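Local atomic coordinates of Her-1 protein (Caenorhabditis elegans, PDB entry 1SZH), a protein that dictates male development in the nematode, probably as a secreted signal in sex determination, and inhibits the function of TRA-2A. Residues I68-F79 / L122-R133; E29-I37 / N96-D104. The protein carries 2 engineered substitutions. One frame throughout, in Å; residues are numbered along the deposited sequence.

Contact 1: I68-F79 / L122-R133; sequences INLDDSVCCSVF and LYKCFEKCRSLR. With ACT (acetate ion), chain D.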
loop_
_atom_site.group_PDB
_atom_site.type_symbol
_atom_site.label_atom_id
_atom_site.label_comp_id
_atom_site.label_asym_id
_atom_site.label_seq_id
_atom_site.Cartn_x
_atom_site.Cartn_y
_atom_site.Cartn_z
ATOM N N ILE A 68 0.980 2.706 6.492
ATOM C CA ILE A 68 1.727 3.297 5.378
ATOM C C ILE A 68 0.761 4.181 4.618
ATOM O O ILE A 68 -0.354 3.758 4.283
ATOM C CB ILE A 68 2.312 2.251 4.421
ATOM C CG1 ILE A 68 3.465 1.522 5.125
ATOM C CG2 ILE A 68 2.852 2.953 3.144
ATOM C CD1 ILE A 68 4.013 0.362 4.335
ATOM N N ASN A 69 1.178 5.415 4.343
ATOM C CA ASN A 69 0.339 6.352 3.635
ATOM C C ASN A 69 -0.030 5.798 2.250
ATOM O O ASN A 69 0.843 5.333 1.502
ATOM C CB ASN A 69 1.075 7.689 3.483
ATOM C CG ASN A 69 0.146 8.830 3.092
ATOM O OD1 ASN A 69 -0.086 9.768 3.881
ATOM N ND2 ASN A 69 -0.386 8.773 1.891
ATOM N N LEU A 70 -1.314 5.829 1.915
ATOM C CA LEU A 70 -1.754 5.336 0.619
ATOM C C LEU A 70 -1.005 5.939 -0.574
ATOM O O LEU A 70 -0.747 5.240 -1.566
ATOM C CB LEU A 70 -3.264 5.569 0.447
ATOM C CG LEU A 70 -3.883 5.041 -0.855
ATOM C CD1 LEU A 70 -3.709 3.524 -0.978
ATOM C CD2 LEU A 70 -5.374 5.419 -0.850
ATOM N N ASP A 71 -0.628 7.214 -0.472
ATOM C CA ASP A 71 0.075 7.888 -1.550
ATOM C C ASP A 71 1.419 7.274 -1.882
ATOM O O ASP A 71 1.906 7.437 -2.995
ATOM C CB ASP A 71 0.295 9.377 -1.239
ATOM C CG ASP A 71 -0.999 10.141 -1.079
ATOM O OD1 ASP A 71 -1.946 9.883 -1.854
ATOM O OD2 ASP A 71 -1.058 11.011 -0.182
ATOM N N ASP A 72 2.031 6.574 -0.934
ATOM C CA ASP A 72 3.323 5.956 -1.205
ATOM C C ASP A 72 3.237 4.842 -2.259
ATOM O O ASP A 72 4.261 4.425 -2.813
ATOM C CB ASP A 72 3.933 5.371 0.081
ATOM C CG ASP A 72 4.397 6.440 1.066
ATOM O OD1 ASP A 72 4.186 7.644 0.807
ATOM O OD2 ASP A 72 4.959 6.056 2.117
ATOM N N SER A 73 2.034 4.373 -2.575
ATOM C CA SER A 73 1.942 3.309 -3.565
ATOM C C SER A 73 2.421 3.777 -4.939
ATOM O O SER A 73 2.841 2.958 -5.761
ATOM C CB SER A 73 0.511 2.765 -3.653
ATOM O OG SER A 73 -0.401 3.772 -4.072
ATOM N N VAL A 74 2.396 5.083 -5.187
ATOM C CA VAL A 74 2.849 5.586 -6.490
ATOM C C VAL A 74 4.356 5.356 -6.678
ATOM O O VAL A 74 4.850 5.282 -7.801
ATOM C CB VAL A 74 2.524 7.091 -6.651
ATOM C CG1 VAL A 74 1.035 7.355 -6.396
ATOM C CG2 VAL A 74 3.371 7.899 -5.720
ATOM N N CYS A 75 5.077 5.199 -5.580
ATOM C CA CYS A 75 6.525 4.979 -5.638
ATOM C C CYS A 75 6.886 3.629 -6.254
ATOM O O CYS A 75 7.999 3.401 -6.740
ATOM C CB CYS A 75 7.110 5.071 -4.232
ATOM S SG CYS A 75 6.851 6.660 -3.420
ATOM N N CYS A 76 5.929 2.715 -6.231
ATOM C CA CYS A 76 6.147 1.379 -6.764
ATOM C C CYS A 76 6.548 1.350 -8.246
ATOM O O CYS A 76 7.180 0.392 -8.695
ATOM C CB CYS A 76 4.864 0.570 -6.607
ATOM S SG CYS A 76 4.409 0.154 -4.934
ATOM N N SER A 77 6.167 2.380 -8.994
ATOM C CA SER A 77 6.458 2.436 -10.415
ATOM C C SER A 77 7.935 2.344 -10.716
ATOM O O SER A 77 8.322 1.933 -11.813
ATOM C CB SER A 77 5.897 3.728 -11.017
ATOM O OG SER A 77 4.484 3.705 -10.931
ATOM N N VAL A 78 8.769 2.691 -9.742
ATOM C CA VAL A 78 10.205 2.656 -10.006
ATOM C C VAL A 78 10.755 1.271 -10.308
ATOM O O VAL A 78 11.752 1.135 -11.003
ATOM C CB VAL A 78 11.032 3.261 -8.853
ATOM C CG1 VAL A 78 11.133 2.310 -7.671
ATOM C CG2 VAL A 78 12.415 3.617 -9.365
ATOM N N PHE A 79 10.105 0.228 -9.807
ATOM C CA PHE A 79 10.621 -1.113 -10.027
ATOM C C PHE A 79 10.529 -1.586 -11.460
ATOM O O PHE A 79 11.284 -2.470 -11.865
ATOM C CB PHE A 79 9.926 -2.080 -9.088
ATOM C CG PHE A 79 10.258 -1.841 -7.657
ATOM C CD1 PHE A 79 9.283 -1.350 -6.778
ATOM C CD2 PHE A 79 11.559 -2.036 -7.192
ATOM C CE1 PHE A 79 9.610 -1.066 -5.454
ATOM C CE2 PHE A 79 11.897 -1.757 -5.872
ATOM C CZ PHE A 79 10.919 -1.265 -4.999
ATOM N N LEU A 122 17.051 0.292 -7.195
ATOM C CA LEU A 122 15.629 0.620 -7.347
ATOM C C LEU A 122 14.900 0.631 -5.995
ATOM O O LEU A 122 14.011 1.457 -5.781
ATOM C CB LEU A 122 14.959 -0.357 -8.319
ATOM C CG LEU A 122 15.484 -0.406 -9.772
ATOM C CD1 LEU A 122 14.594 -1.333 -10.595
ATOM C CD2 LEU A 122 15.515 0.987 -10.399
ATOM N N TYR A 123 15.262 -0.282 -5.093
ATOM C CA TYR A 123 14.663 -0.308 -3.759
ATOM C C TYR A 123 15.031 0.983 -3.002
ATOM O O TYR A 123 14.205 1.568 -2.284
ATOM C CB TYR A 123 15.136 -1.519 -2.945
ATOM C CG TYR A 123 14.501 -1.585 -1.586
ATOM C CD1 TYR A 123 13.154 -1.911 -1.461
ATOM C CD2 TYR A 123 15.216 -1.269 -0.426
ATOM C CE1 TYR A 123 12.527 -1.918 -0.229
ATOM C CE2 TYR A 123 14.588 -1.270 0.827
ATOM C CZ TYR A 123 13.243 -1.597 0.908
ATOM O OH TYR A 123 12.572 -1.606 2.111
ATOM N N LYS A 124 16.273 1.436 -3.158
ATOM C CA LYS A 124 16.675 2.668 -2.478
ATOM C C LYS A 124 15.898 3.849 -3.046
ATOM O O LYS A 124 15.534 4.763 -2.299
ATOM C CB LYS A 124 18.183 2.891 -2.626
ATOM C CG LYS A 124 19.004 1.893 -1.831
ATOM C CD LYS A 124 20.504 2.172 -1.941
ATOM C CE LYS A 124 21.307 1.206 -1.072
ATOM N NZ LYS A 124 22.787 1.371 -1.224
ATOM N N CYS A 125 15.634 3.839 -4.345
ATOM C CA CYS A 125 14.864 4.918 -4.963
ATOM C C CYS A 125 13.416 4.877 -4.443
ATOM O O CYS A 125 12.808 5.904 -4.164
ATOM C CB CYS A 125 14.877 4.763 -6.472
ATOM S SG CYS A 125 14.006 6.024 -7.373
ATOM N N PHE A 126 12.868 3.672 -4.307
ATOM C CA PHE A 126 11.516 3.509 -3.788
ATOM C C PHE A 126 11.458 4.134 -2.383
ATOM O O PHE A 126 10.521 4.862 -2.045
ATOM C CB PHE A 126 11.189 1.992 -3.728
ATOM C CG PHE A 126 9.932 1.642 -2.935
ATOM C CD1 PHE A 126 8.664 1.862 -3.471
ATOM C CD2 PHE A 126 10.036 1.083 -1.666
ATOM C CE1 PHE A 126 7.499 1.530 -2.744
ATOM C CE2 PHE A 126 8.875 0.733 -0.916
ATOM C CZ PHE A 126 7.609 0.962 -1.454
ATOM N N GLU A 127 12.463 3.848 -1.566
ATOM C CA GLU A 127 12.476 4.387 -0.217
ATOM C C GLU A 127 12.653 5.907 -0.252
ATOM O O GLU A 127 12.033 6.618 0.540
ATOM C CB GLU A 127 13.576 3.719 0.605
ATOM C CG GLU A 127 13.276 2.245 0.963
ATOM C CD GLU A 127 12.293 2.082 2.124
ATOM O OE1 GLU A 127 11.113 2.488 1.999
ATOM O OE2 GLU A 127 12.702 1.538 3.174
ATOM N N LYS A 128 13.474 6.392 -1.174
ATOM C CA LYS A 128 13.677 7.849 -1.281
ATOM C C LYS A 128 12.369 8.536 -1.700
ATOM O O LYS A 128 12.013 9.609 -1.210
ATOM C CB LYS A 128 14.805 8.141 -2.276
ATOM C CG LYS A 128 15.129 9.629 -2.470
ATOM C CD LYS A 128 16.447 9.755 -3.232
ATOM C CE LYS A 128 17.015 11.160 -3.162
ATOM N NZ LYS A 128 18.353 11.193 -3.817
ATOM N N CYS A 129 11.645 7.931 -2.631
ATOM C CA CYS A 129 10.366 8.464 -3.058
ATOM C C CYS A 129 9.433 8.566 -1.839
ATOM O O CYS A 129 8.731 9.560 -1.691
ATOM C CB CYS A 129 9.773 7.525 -4.130
ATOM S SG CYS A 129 8.150 7.914 -4.750
ATOM N N ARG A 130 9.408 7.541 -0.983
ATOM C CA ARG A 130 8.552 7.595 0.197
ATOM C C ARG A 130 8.969 8.742 1.126
ATOM O O ARG A 130 8.108 9.436 1.668
ATOM C CB ARG A 130 8.585 6.273 0.961
ATOM C CG ARG A 130 7.927 5.089 0.217
ATOM C CD ARG A 130 7.904 3.854 1.141
ATOM N NE ARG A 130 7.049 4.102 2.295
ATOM C CZ ARG A 130 7.301 3.692 3.532
ATOM N NH1 ARG A 130 8.399 2.994 3.806
ATOM N NH2 ARG A 130 6.448 4.000 4.504
ATOM N N SER A 131 10.281 8.918 1.310
ATOM C CA SER A 131 10.794 10.000 2.159
ATOM C C SER A 131 10.403 11.362 1.596
ATOM O O SER A 131 9.962 12.237 2.343
ATOM C CB SER A 131 12.320 9.912 2.275
ATOM O OG SER A 131 12.686 8.798 3.072
ATOM N N LEU A 132 10.552 11.554 0.285
ATOM C CA LEU A 132 10.171 12.834 -0.327
ATOM C C LEU A 132 8.662 13.114 -0.150
ATOM O O LEU A 132 8.264 14.258 0.106
ATOM C CB LEU A 132 10.531 12.851 -1.816
ATOM C CG LEU A 132 12.012 13.080 -2.154
ATOM C CD1 LEU A 132 12.148 13.114 -3.665
ATOM C CD2 LEU A 132 12.506 14.387 -1.541
ATOM N N ARG A 133 7.827 12.081 -0.289
ATOM C CA ARG A 133 6.372 12.242 -0.096
ATOM C C ARG A 133 6.135 12.710 1.359
ATOM O O ARG A 133 5.386 13.658 1.621
ATOM C CB ARG A 133 5.675 10.889 -0.360
ATOM C CG ARG A 133 4.134 10.915 -0.601
ATOM C CD ARG A 133 3.312 11.131 0.676
ATOM N NE ARG A 133 3.708 10.240 1.765
ATOM C CZ ARG A 133 3.510 10.510 3.048
ATOM N NH1 ARG A 133 2.907 11.649 3.399
ATOM N NH2 ARG A 133 3.950 9.684 3.978
HETATM C C ACT D . 2.401 10.715 6.936
HETATM O O ACT D . 1.858 11.893 7.070
HETATM O OXT ACT D . 3.647 10.436 7.046
HETATM C CH3 ACT D . 1.570 9.516 6.621
HETATM O O HOH W 1 3.969 5.973 4.676
HETATM O O HOH W 2 6.259 8.162 3.210
#

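Contact 2: E29-I37 / N96-D104; sequences EIMKFGTPI and NLMTSPSID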
loop_
_atom_site.group_PDB
_atom_site.type_symbol
_atom_site.label_atom_id
_atom_site.label_comp_id
_atom_site.label_asym_id
_atom_site.label_seq_id
_atom_site.Cartn_x
_atom_site.Cartn_y
_atom_site.Cartn_z
ATOM N N GLU A 29 -13.368 -9.719 3.950
ATOM C CA GLU A 29 -12.599 -10.601 3.055
ATOM C C GLU A 29 -11.273 -10.005 2.598
ATOM O O GLU A 29 -10.232 -10.670 2.661
ATOM C CB GLU A 29 -13.427 -10.964 1.826
ATOM C CG GLU A 29 -14.539 -11.953 2.091
ATOM C CD GLU A 29 -14.337 -13.263 1.334
ATOM O OE1 GLU A 29 -14.475 -14.327 1.959
ATOM O OE2 GLU A 29 -14.060 -13.223 0.111
ATOM N N ILE A 30 -11.288 -8.744 2.144
ATOM C CA ILE A 30 -10.026 -8.177 1.700
ATOM C C ILE A 30 -9.064 -7.983 2.875
ATOM O O ILE A 30 -7.852 -8.058 2.705
ATOM C CB ILE A 30 -10.229 -6.877 0.875
ATOM C CG1 ILE A 30 -10.758 -5.721 1.730
ATOM C CG2 ILE A 30 -11.236 -7.150 -0.251
ATOM C CD1 ILE A 30 -9.667 -4.863 2.381
ATOM N N MET A 31 -9.584 -7.784 4.080
ATOM C CA MET A 31 -8.665 -7.672 5.214
ATOM C C MET A 31 -8.038 -9.026 5.577
ATOM O O MET A 31 -6.837 -9.115 5.840
ATOM C CB MET A 31 -9.378 -7.088 6.436
ATOM C CG MET A 31 -9.594 -5.579 6.295
ATOM S SD MET A 31 -10.303 -4.814 7.787
ATOM C CE MET A 31 -12.057 -5.021 7.444
ATOM N N LYS A 32 -8.842 -10.088 5.585
ATOM C CA LYS A 32 -8.287 -11.389 5.977
ATOM C C LYS A 32 -7.355 -11.955 4.916
ATOM O O LYS A 32 -6.425 -12.673 5.259
ATOM C CB LYS A 32 -9.411 -12.393 6.322
ATOM C CG LYS A 32 -10.091 -13.071 5.152
ATOM C CD LYS A 32 -11.276 -13.963 5.668
ATOM C CE LYS A 32 -11.721 -14.964 4.612
ATOM N NZ LYS A 32 -12.923 -15.719 5.064
ATOM N N PHE A 33 -7.598 -11.612 3.660
ATOM C CA PHE A 33 -6.750 -12.086 2.565
ATOM C C PHE A 33 -5.591 -11.140 2.310
ATOM O O PHE A 33 -4.640 -11.497 1.623
ATOM C CB PHE A 33 -7.562 -12.253 1.263
ATOM C CG PHE A 33 -8.384 -13.508 1.222
ATOM C CD1 PHE A 33 -9.774 -13.456 1.301
ATOM C CD2 PHE A 33 -7.767 -14.735 1.072
ATOM C CE1 PHE A 33 -10.534 -14.634 1.243
ATOM C CE2 PHE A 33 -8.516 -15.908 1.007
ATOM C CZ PHE A 33 -9.907 -15.846 1.091
ATOM N N GLY A 34 -5.642 -9.930 2.870
ATOM C CA GLY A 34 -4.558 -9.005 2.646
ATOM C C GLY A 34 -4.513 -8.504 1.207
ATOM O O GLY A 34 -3.463 -8.542 0.578
ATOM N N THR A 35 -5.648 -8.048 0.688
ATOM C CA THR A 35 -5.709 -7.543 -0.687
ATOM C C THR A 35 -6.272 -6.121 -0.713
ATOM O O THR A 35 -6.749 -5.600 0.304
ATOM C CB THR A 35 -6.621 -8.442 -1.560
ATOM O OG1 THR A 35 -7.958 -8.445 -1.024
ATOM C CG2 THR A 35 -6.089 -9.853 -1.575
ATOM N N PRO A 36 -6.225 -5.467 -1.886
ATOM C CA PRO A 36 -6.756 -4.109 -1.993
ATOM C C PRO A 36 -8.271 -4.099 -1.863
ATOM O O PRO A 36 -8.947 -5.116 -2.057
ATOM C CB PRO A 36 -6.335 -3.667 -3.394
ATOM C CG PRO A 36 -5.084 -4.458 -3.648
ATOM C CD PRO A 36 -5.408 -5.819 -3.063
ATOM N N ILE A 37 -8.811 -2.927 -1.562
ATOM C CA ILE A 37 -10.252 -2.763 -1.443
ATOM C C ILE A 37 -10.901 -2.635 -2.835
ATOM O O ILE A 37 -10.523 -1.775 -3.632
ATOM C CB ILE A 37 -10.609 -1.469 -0.672
ATOM C CG1 ILE A 37 -10.045 -1.520 0.747
ATOM C CG2 ILE A 37 -12.134 -1.273 -0.662
ATOM C CD1 ILE A 37 -9.926 -0.146 1.425
ATOM N N ASN A 96 0.170 -3.855 -5.373
ATOM C CA ASN A 96 -0.859 -4.599 -4.657
ATOM C C ASN A 96 -0.625 -4.513 -3.145
ATOM O O ASN A 96 -1.548 -4.219 -2.403
ATOM C CB ASN A 96 -0.880 -6.063 -5.108
ATOM C CG ASN A 96 -1.567 -6.241 -6.455
ATOM O OD1 ASN A 96 -2.521 -5.520 -6.776
ATOM N ND2 ASN A 96 -1.102 -7.208 -7.239
ATOM N N LEU A 97 0.600 -4.754 -2.699
ATOM C CA LEU A 97 0.891 -4.685 -1.267
ATOM C C LEU A 97 0.603 -3.305 -0.706
ATOM O O LEU A 97 -0.006 -3.173 0.361
ATOM C CB LEU A 97 2.373 -5.015 -1.003
ATOM C CG LEU A 97 2.789 -6.472 -1.195
ATOM C CD1 LEU A 97 4.326 -6.571 -1.280
ATOM C CD2 LEU A 97 2.242 -7.293 -0.050
ATOM N N MET A 98 1.035 -2.277 -1.421
ATOM C CA MET A 98 0.898 -0.911 -0.917
ATOM C C MET A 98 -0.507 -0.361 -0.927
ATOM O O MET A 98 -0.738 0.749 -0.447
ATOM C CB MET A 98 1.847 0.021 -1.688
ATOM C CG MET A 98 3.339 -0.343 -1.497
ATOM S SD MET A 98 3.988 0.055 0.165
ATOM C CE MET A 98 4.203 1.853 0.028
ATOM N N THR A 99 -1.449 -1.120 -1.482
ATOM C CA THR A 99 -2.841 -0.686 -1.472
ATOM C C THR A 99 -3.721 -1.679 -0.676
ATOM O O THR A 99 -4.946 -1.616 -0.748
ATOM C CB THR A 99 -3.404 -0.512 -2.915
ATOM O OG1 THR A 99 -3.177 -1.711 -3.670
ATOM C CG2 THR A 99 -2.733 0.668 -3.618
ATOM N N SER A 100 -3.082 -2.581 0.086
ATOM C CA SER A 100 -3.777 -3.599 0.897
ATOM C C SER A 100 -3.779 -3.053 2.337
ATOM O O SER A 100 -2.791 -3.153 3.050
ATOM C CB SER A 100 -3.033 -4.936 0.800
ATOM O OG SER A 100 -3.122 -5.419 -0.535
ATOM N N PRO A 101 -4.911 -2.494 2.783
ATOM C CA PRO A 101 -4.944 -1.920 4.137
ATOM C C PRO A 101 -4.610 -2.772 5.338
ATOM O O PRO A 101 -4.131 -2.233 6.350
ATOM C CB PRO A 101 -6.346 -1.314 4.224
ATOM C CG PRO A 101 -7.174 -2.257 3.385
ATOM C CD PRO A 101 -6.254 -2.471 2.171
ATOM N N SER A 102 -4.825 -4.087 5.249
ATOM C CA SER A 102 -4.529 -4.918 6.414
ATOM C C SER A 102 -3.110 -5.473 6.499
ATOM O O SER A 102 -2.783 -6.179 7.458
ATOM C CB SER A 102 -5.516 -6.077 6.490
ATOM O OG SER A 102 -5.334 -6.951 5.387
ATOM N N ILE A 103 -2.268 -5.185 5.510
ATOM C CA ILE A 103 -0.893 -5.679 5.568
ATOM C C ILE A 103 -0.023 -4.611 6.235
ATOM O O ILE A 103 0.059 -3.473 5.762
ATOM C CB ILE A 103 -0.337 -5.981 4.166
ATOM C CG1 ILE A 103 -1.245 -6.973 3.448
ATOM C CG2 ILE A 103 1.073 -6.587 4.302
ATOM C CD1 ILE A 103 -0.818 -7.340 2.000
ATOM N N ASP A 104 0.604 -4.978 7.343
ATOM C CA ASP A 104 1.422 -3.998 8.038
ATOM C C ASP A 104 2.684 -3.643 7.270
ATOM O O ASP A 104 3.094 -4.337 6.346
ATOM C CB ASP A 104 1.751 -4.461 9.458
ATOM C CG ASP A 104 2.551 -5.745 9.499
ATOM O OD1 ASP A 104 3.610 -5.836 8.853
ATOM O OD2 ASP A 104 2.120 -6.678 10.204
HETATM O O HOH W 3 -5.819 -5.590 2.932
HETATM O O HOH W 4 -7.257 -0.454 -1.244
#

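Contact 1: I68-F79 / L122-R133
An extended 3-10 helix that begins at L70 and runs on past F79 lies along helix 120-134, and a salt-bridge network, a disulfide and an aromatic cluster join the two. At one end D72, buried, divides its carboxylate between two arginines. OD1 accepts from R133 NE at 2.8 Å through its syn lone pair. OD2 takes R130 NE at 2.9 Å, the donor lying above the carboxylate plane, 35° out of it, although the oxygen itself lies in the guanidinium plane. Two waters also donate to OD2, and a charge so surrounded would probably stay ionised. R130 also reaches E127 OE1 with NH1 at 3.3 Å, so two of its nitrogens are tied to carboxylates, while the CB of N69 rests over one face of the R133 guanidinium.

Midway the C75-C129 disulfide ties the helices covalently. C129 SG stands anti to its own backbone N (chi1 177°), which aims it across the interface; small cysteines suit so close an approach of backbones. Beyond it the interface turns apolar. F79 and F126 meet obliquely, their planes at 42°, with F79 CZ 3.5 Å from F126 CB. Beta-branched V78 spreads its two methyls: CG1 lies 4.1 Å above the plane of the F79 ring, over its centre, and CG2 touches C125 SG at 3.5 Å.

Contact 2: E29-I37 / N96-D104
A Schellman motif ends helix 24-33, and the turn it makes packs against two successive type I beta turns, L97-S100 and S100-I103. G34 is its C-prime residue, with a positive phi of 69° that glycine adopts easily, and the bare CA lets I103 lie close, its CD1 3.2 Å from G34 O. The tight part lies around S102. Its OG sits between the backbone N and the carbonyl carbon (chi1 66°), from where it donates to M31 O at 2.7 Å, in the carbonyl plane and on a lone pair. A small hydroxyl suits this spot, since it satisfies a carbonyl at the helix end while its CB packs on M31 CB.

P101 is the apolar counterpart: its CG meets I30 CD1 at 3.7 Å and I37 CG1 at 4.0 Å, both from the same side. The side near exposed N96 is looser. There N96 OD1 comes no nearer than 4.2 Å to P36 CG. Elsewhere a water joins I37 N to T99 O. P36 fits closely beside T99, whose OG1 is hydrogen-bonded to K95 O. P36 has no N-H, so S100 OG is merely close; it donates to N96 O at 2.7 Å, from above the carbonyl plane.

How the contacts relate
Contact 1 and contact 2 lie with their centres about 18 Å apart, and their segments alternate along the chain. M98, within 96-104, joins them directly: its CE packs on D72 CB at 3.5 Å and on I68 CG2 at 3.6 Å, and its CG lies 3.6 Å from C76 SG. One flexible thioether thus fits against the side of 68-79 and links the 3-10 helix to the turns of contact 2. Helix 85-97 adds a second tie, because C94, two residues before N96, forms a disulfide with C76. R108 of helix 105-115 is shared too, touching I68 and bonding to I103 O. The acetate bound by R133 probably comes from the crystallisation liquor.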